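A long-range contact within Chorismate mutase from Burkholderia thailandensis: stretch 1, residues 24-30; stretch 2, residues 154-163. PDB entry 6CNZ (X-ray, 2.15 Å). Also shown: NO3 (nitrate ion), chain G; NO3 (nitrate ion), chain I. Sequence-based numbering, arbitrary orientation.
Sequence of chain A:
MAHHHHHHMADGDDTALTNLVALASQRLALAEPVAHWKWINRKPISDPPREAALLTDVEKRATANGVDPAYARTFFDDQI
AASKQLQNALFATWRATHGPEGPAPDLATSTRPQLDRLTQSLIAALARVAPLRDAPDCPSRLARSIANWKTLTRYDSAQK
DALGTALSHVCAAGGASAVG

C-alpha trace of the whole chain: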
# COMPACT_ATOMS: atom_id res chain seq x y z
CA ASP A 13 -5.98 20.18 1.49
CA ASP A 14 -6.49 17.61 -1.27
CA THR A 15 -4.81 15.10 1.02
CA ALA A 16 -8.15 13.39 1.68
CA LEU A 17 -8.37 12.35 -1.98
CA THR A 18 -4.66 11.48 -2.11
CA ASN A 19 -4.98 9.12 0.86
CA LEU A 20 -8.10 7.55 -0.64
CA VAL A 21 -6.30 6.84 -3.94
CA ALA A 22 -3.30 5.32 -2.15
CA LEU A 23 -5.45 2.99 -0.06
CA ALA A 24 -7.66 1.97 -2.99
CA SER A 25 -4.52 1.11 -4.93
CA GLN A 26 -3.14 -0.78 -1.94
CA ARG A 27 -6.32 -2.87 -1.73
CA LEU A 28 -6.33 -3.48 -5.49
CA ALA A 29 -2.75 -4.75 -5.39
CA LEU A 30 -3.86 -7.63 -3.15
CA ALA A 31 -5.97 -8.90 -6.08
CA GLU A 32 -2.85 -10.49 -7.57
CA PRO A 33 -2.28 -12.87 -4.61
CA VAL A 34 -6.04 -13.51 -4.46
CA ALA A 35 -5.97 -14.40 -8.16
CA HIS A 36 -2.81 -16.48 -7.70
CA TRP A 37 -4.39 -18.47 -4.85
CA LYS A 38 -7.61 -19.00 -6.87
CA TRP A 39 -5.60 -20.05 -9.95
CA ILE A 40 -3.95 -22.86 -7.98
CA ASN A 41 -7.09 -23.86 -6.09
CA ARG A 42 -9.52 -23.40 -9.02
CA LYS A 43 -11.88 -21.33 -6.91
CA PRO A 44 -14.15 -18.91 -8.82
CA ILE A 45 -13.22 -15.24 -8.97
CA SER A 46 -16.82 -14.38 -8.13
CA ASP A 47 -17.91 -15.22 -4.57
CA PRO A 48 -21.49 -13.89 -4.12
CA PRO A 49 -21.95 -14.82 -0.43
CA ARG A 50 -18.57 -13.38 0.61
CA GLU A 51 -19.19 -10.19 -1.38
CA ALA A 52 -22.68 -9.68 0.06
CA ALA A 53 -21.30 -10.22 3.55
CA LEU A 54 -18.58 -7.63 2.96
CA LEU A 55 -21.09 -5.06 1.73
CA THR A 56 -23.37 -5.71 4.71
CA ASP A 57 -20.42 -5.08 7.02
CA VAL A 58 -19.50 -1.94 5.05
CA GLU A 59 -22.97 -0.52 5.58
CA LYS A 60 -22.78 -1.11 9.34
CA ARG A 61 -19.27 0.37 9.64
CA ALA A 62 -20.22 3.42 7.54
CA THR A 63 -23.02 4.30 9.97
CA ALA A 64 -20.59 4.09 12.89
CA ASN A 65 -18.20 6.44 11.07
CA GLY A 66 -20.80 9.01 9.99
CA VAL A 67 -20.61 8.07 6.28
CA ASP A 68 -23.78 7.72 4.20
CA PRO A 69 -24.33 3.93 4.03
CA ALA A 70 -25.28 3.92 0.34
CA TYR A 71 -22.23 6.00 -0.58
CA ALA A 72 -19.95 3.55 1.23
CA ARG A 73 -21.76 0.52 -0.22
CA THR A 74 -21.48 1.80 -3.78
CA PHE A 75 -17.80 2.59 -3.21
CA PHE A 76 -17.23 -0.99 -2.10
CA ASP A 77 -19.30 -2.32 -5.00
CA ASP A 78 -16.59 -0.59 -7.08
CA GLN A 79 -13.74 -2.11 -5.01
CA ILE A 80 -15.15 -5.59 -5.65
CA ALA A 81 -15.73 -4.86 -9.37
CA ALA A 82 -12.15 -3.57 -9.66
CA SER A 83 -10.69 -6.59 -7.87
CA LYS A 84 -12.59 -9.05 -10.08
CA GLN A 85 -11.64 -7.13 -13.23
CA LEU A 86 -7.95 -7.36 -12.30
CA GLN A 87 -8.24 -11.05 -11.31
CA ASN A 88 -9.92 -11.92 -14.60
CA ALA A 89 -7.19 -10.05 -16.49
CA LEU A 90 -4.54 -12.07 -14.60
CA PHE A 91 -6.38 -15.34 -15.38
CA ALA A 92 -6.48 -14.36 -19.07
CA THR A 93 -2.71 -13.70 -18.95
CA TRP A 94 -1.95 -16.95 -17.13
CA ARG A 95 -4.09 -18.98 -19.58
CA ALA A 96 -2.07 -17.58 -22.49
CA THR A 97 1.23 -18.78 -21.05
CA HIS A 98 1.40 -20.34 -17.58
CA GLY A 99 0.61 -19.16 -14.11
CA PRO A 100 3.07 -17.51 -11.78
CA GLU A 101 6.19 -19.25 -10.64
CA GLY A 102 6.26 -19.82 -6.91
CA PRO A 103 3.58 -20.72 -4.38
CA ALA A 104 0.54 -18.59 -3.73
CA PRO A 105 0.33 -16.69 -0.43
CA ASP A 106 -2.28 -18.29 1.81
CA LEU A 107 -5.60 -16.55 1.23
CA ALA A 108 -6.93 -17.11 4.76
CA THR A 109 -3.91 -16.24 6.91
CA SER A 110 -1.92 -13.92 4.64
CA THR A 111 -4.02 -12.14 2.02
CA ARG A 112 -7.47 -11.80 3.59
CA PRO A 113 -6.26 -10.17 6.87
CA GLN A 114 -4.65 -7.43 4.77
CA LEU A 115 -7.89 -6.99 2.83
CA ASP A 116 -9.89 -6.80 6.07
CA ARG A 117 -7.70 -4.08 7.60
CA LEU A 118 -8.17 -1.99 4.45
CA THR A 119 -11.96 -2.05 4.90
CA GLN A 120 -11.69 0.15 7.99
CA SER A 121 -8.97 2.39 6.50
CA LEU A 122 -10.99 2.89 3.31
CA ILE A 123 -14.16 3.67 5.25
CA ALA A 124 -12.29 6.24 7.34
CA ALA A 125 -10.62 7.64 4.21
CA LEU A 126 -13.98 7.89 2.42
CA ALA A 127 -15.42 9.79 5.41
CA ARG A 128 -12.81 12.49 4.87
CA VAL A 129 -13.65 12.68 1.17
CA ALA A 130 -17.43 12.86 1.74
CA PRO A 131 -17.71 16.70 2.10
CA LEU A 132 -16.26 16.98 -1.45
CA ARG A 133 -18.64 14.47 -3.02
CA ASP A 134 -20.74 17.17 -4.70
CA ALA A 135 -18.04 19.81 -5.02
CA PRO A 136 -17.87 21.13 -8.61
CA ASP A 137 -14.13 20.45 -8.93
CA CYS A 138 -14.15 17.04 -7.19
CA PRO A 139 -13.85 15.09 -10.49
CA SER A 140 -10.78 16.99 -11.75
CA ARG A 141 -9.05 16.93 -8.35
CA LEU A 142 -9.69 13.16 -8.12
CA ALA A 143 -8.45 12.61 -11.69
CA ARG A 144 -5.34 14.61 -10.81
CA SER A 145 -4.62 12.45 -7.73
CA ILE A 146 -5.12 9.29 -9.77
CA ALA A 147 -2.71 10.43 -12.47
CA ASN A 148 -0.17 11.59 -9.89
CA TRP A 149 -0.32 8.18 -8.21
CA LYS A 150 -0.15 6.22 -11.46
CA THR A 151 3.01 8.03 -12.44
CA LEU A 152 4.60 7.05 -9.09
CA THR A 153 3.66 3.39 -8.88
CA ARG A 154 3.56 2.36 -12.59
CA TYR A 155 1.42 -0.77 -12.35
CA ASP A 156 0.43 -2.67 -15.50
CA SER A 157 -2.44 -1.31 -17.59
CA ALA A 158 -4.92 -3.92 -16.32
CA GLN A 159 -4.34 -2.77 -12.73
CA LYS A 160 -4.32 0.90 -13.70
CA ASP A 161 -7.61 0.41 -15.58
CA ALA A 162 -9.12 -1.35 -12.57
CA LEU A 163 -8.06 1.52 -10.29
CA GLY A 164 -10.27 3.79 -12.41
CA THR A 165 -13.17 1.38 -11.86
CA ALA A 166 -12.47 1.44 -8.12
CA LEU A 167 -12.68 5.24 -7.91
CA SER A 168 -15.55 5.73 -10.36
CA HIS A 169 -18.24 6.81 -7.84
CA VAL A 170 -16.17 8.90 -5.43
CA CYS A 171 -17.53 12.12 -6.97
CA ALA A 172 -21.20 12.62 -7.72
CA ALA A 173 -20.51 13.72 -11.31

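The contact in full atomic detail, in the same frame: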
# COMPACT_ATOMS: atom_id res chain seq x y z
N ALA A 24 -6.95 2.75 -1.98
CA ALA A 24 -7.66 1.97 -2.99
C ALA A 24 -6.68 1.19 -3.84
O ALA A 24 -6.93 0.04 -4.20
CB ALA A 24 -8.51 2.88 -3.89
N SER A 25 -5.55 1.81 -4.17
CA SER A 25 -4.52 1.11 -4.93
C SER A 25 -3.90 -0.02 -4.11
O SER A 25 -3.64 -1.11 -4.63
CB SER A 25 -3.46 2.11 -5.39
OG SER A 25 -2.32 1.46 -5.92
N GLN A 26 -3.68 0.24 -2.82
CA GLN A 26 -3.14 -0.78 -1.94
C GLN A 26 -4.08 -1.99 -1.87
O GLN A 26 -3.63 -3.14 -1.95
CB GLN A 26 -2.90 -0.17 -0.55
CG GLN A 26 -2.16 -1.06 0.43
CD GLN A 26 -1.78 -0.34 1.74
OE1 GLN A 26 -1.69 0.89 1.80
NE2 GLN A 26 -1.55 -1.11 2.79
N ARG A 27 -5.38 -1.75 -1.76
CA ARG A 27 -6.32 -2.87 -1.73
C ARG A 27 -6.34 -3.61 -3.06
O ARG A 27 -6.34 -4.85 -3.09
CB ARG A 27 -7.73 -2.38 -1.38
CG ARG A 27 -8.69 -3.49 -1.01
CD ARG A 27 -10.13 -2.99 -1.03
NE ARG A 27 -11.02 -3.94 -0.38
CZ ARG A 27 -11.56 -4.99 -0.99
NH1 ARG A 27 -11.31 -5.21 -2.27
NH2 ARG A 27 -12.34 -5.81 -0.30
N LEU A 28 -6.31 -2.86 -4.16
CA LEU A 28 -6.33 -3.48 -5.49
C LEU A 28 -5.10 -4.33 -5.73
O LEU A 28 -5.18 -5.33 -6.45
CB LEU A 28 -6.44 -2.38 -6.55
CG LEU A 28 -6.68 -2.81 -7.99
CD1 LEU A 28 -7.89 -3.77 -8.08
CD2 LEU A 28 -6.88 -1.57 -8.91
N ALA A 29 -3.95 -3.97 -5.16
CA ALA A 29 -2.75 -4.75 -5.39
C ALA A 29 -2.83 -6.14 -4.76
O ALA A 29 -2.12 -7.05 -5.20
CB ALA A 29 -1.52 -4.01 -4.85
N LEU A 30 -3.67 -6.31 -3.74
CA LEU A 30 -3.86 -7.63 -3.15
C LEU A 30 -4.71 -8.54 -4.03
O LEU A 30 -4.88 -9.72 -3.70
CB LEU A 30 -4.47 -7.48 -1.76
CG LEU A 30 -3.61 -6.81 -0.69
CD1 LEU A 30 -4.46 -6.34 0.49
CD2 LEU A 30 -2.54 -7.77 -0.19
N ARG A 154 3.29 2.99 -11.29
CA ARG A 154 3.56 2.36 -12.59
C ARG A 154 3.17 0.86 -12.62
O ARG A 154 3.94 -0.00 -13.05
CB ARG A 154 5.04 2.54 -12.98
CG ARG A 154 5.49 3.98 -12.86
CD ARG A 154 6.88 4.18 -13.45
NE ARG A 154 6.84 4.30 -14.91
CZ ARG A 154 6.71 5.45 -15.58
NH1 ARG A 154 6.69 5.43 -16.90
NH2 ARG A 154 6.59 6.61 -14.93
N TYR A 155 1.95 0.56 -12.16
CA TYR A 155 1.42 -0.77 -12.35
C TYR A 155 1.06 -1.01 -13.82
O TYR A 155 0.96 -0.08 -14.63
CB TYR A 155 0.18 -0.98 -11.47
CG TYR A 155 0.47 -1.15 -10.00
CD1 TYR A 155 0.93 -2.36 -9.49
CD2 TYR A 155 0.26 -0.10 -9.10
CE1 TYR A 155 1.16 -2.53 -8.14
CE2 TYR A 155 0.50 -0.25 -7.75
CZ TYR A 155 0.95 -1.47 -7.27
OH TYR A 155 1.18 -1.64 -5.93
N ASP A 156 0.84 -2.29 -14.15
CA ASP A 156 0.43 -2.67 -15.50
C ASP A 156 -0.94 -2.08 -15.85
O ASP A 156 -1.71 -1.67 -14.97
CB ASP A 156 0.40 -4.20 -15.62
CG ASP A 156 -0.58 -4.84 -14.67
OD1 ASP A 156 -1.79 -4.74 -14.95
OD2 ASP A 156 -0.15 -5.42 -13.64
N SER A 157 -1.24 -2.03 -17.15
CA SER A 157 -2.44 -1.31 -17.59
C SER A 157 -3.72 -1.95 -17.05
O SER A 157 -4.69 -1.25 -16.75
CB SER A 157 -2.49 -1.24 -19.11
OG SER A 157 -1.98 -2.43 -19.67
N ALA A 158 -3.75 -3.27 -16.92
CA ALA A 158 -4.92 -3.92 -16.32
C ALA A 158 -5.19 -3.37 -14.92
O ALA A 158 -6.33 -3.03 -14.58
CB ALA A 158 -4.71 -5.44 -16.27
N GLN A 159 -4.14 -3.26 -14.09
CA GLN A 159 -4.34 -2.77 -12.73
C GLN A 159 -4.70 -1.30 -12.74
O GLN A 159 -5.59 -0.87 -12.00
CB GLN A 159 -3.11 -3.02 -11.86
CG GLN A 159 -3.28 -2.37 -10.47
CD GLN A 159 -2.44 -3.00 -9.39
OE1 GLN A 159 -1.93 -4.11 -9.56
NE2 GLN A 159 -2.27 -2.29 -8.27
N LYS A 160 -4.01 -0.52 -13.58
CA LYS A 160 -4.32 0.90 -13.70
C LYS A 160 -5.74 1.13 -14.19
O LYS A 160 -6.42 2.04 -13.71
CB LYS A 160 -3.30 1.57 -14.63
CG LYS A 160 -1.92 1.69 -14.01
CD LYS A 160 -1.05 2.62 -14.86
CE LYS A 160 -1.00 2.14 -16.28
NZ LYS A 160 0.03 2.85 -17.06
N ASP A 161 -6.21 0.32 -15.15
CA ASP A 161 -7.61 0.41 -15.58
C ASP A 161 -8.56 0.09 -14.43
O ASP A 161 -9.55 0.80 -14.20
CB ASP A 161 -7.87 -0.52 -16.76
CG ASP A 161 -7.32 0.02 -18.07
OD1 ASP A 161 -6.80 1.16 -18.08
OD2 ASP A 161 -7.40 -0.69 -19.10
N ALA A 162 -8.25 -0.97 -13.67
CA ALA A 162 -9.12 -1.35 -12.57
C ALA A 162 -9.14 -0.28 -11.48
O ALA A 162 -10.16 -0.13 -10.81
CB ALA A 162 -8.68 -2.71 -12.00
N LEU A 163 -8.04 0.46 -11.29
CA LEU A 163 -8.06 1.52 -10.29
C LEU A 163 -9.07 2.61 -10.67
O LEU A 163 -9.73 3.17 -9.79
CB LEU A 163 -6.67 2.13 -10.11
CG LEU A 163 -6.45 3.30 -9.13
CD1 LEU A 163 -6.74 2.91 -7.70
CD2 LEU A 163 -5.02 3.82 -9.24
N NO3 G . -2.66 1.26 -9.24
O1 NO3 G . -3.24 0.56 -8.36
O2 NO3 G . -2.67 0.89 -10.46
O3 NO3 G . -2.07 2.33 -8.91
N NO3 I . -13.49 -8.52 -2.36
O1 NO3 I . -12.97 -7.68 -3.16
O2 NO3 I . -13.12 -8.57 -1.15
O3 NO3 I . -14.39 -9.31 -2.77
O HOH W 1 -0.36 0.09 -4.38

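No direct hydrogen bond joins the two stretches; apolar packing and bridges through a nitrate ion and a water hold them together, burying 353 Å² in total. The helix carrying A24 to L28 and the one that begins at S157 have N-to-C directions differing by 131°, nearer antiparallel than parallel, their axes 10.4 Å apart at closest approach. A24, S25, L28, Q159, A162 and L163 are buried.

L28 is the centre of the apolar contact. Its CB points toward the second helix, and with chi1 t and chi2 p L28 CD2 settles against the backbone there, 3.3 Å from L163 N and 3.4 Å from Q159 O. L28 CD2 also lies 3.8 Å from A162 CB, a single methyl. L163 leaves its backbone sideways, but its end comes nearer, with L163 CD1 4.2 Å from A24 CB. A29 CB lies 4.3 Å from Y155 CZ.

The polar links are indirect. The S25 hydroxyl and Q159 amide supply donors: S25 OG and Q159 NE2 both donate to O1 of the chain G nitrate, at 2.8 and 3.0 Å, so one anion oxygen joins both stretches; the ion probably comes from the crystallisation liquor. A water oxygen 2.8 Å from both S25 OG, to which it donates, and Y155 OH makes a second bridge.

Within stretch 2, D156 OD1 accepts from Q159 N (2.9 Å), capping the helix that carries Q159, A162 and L163.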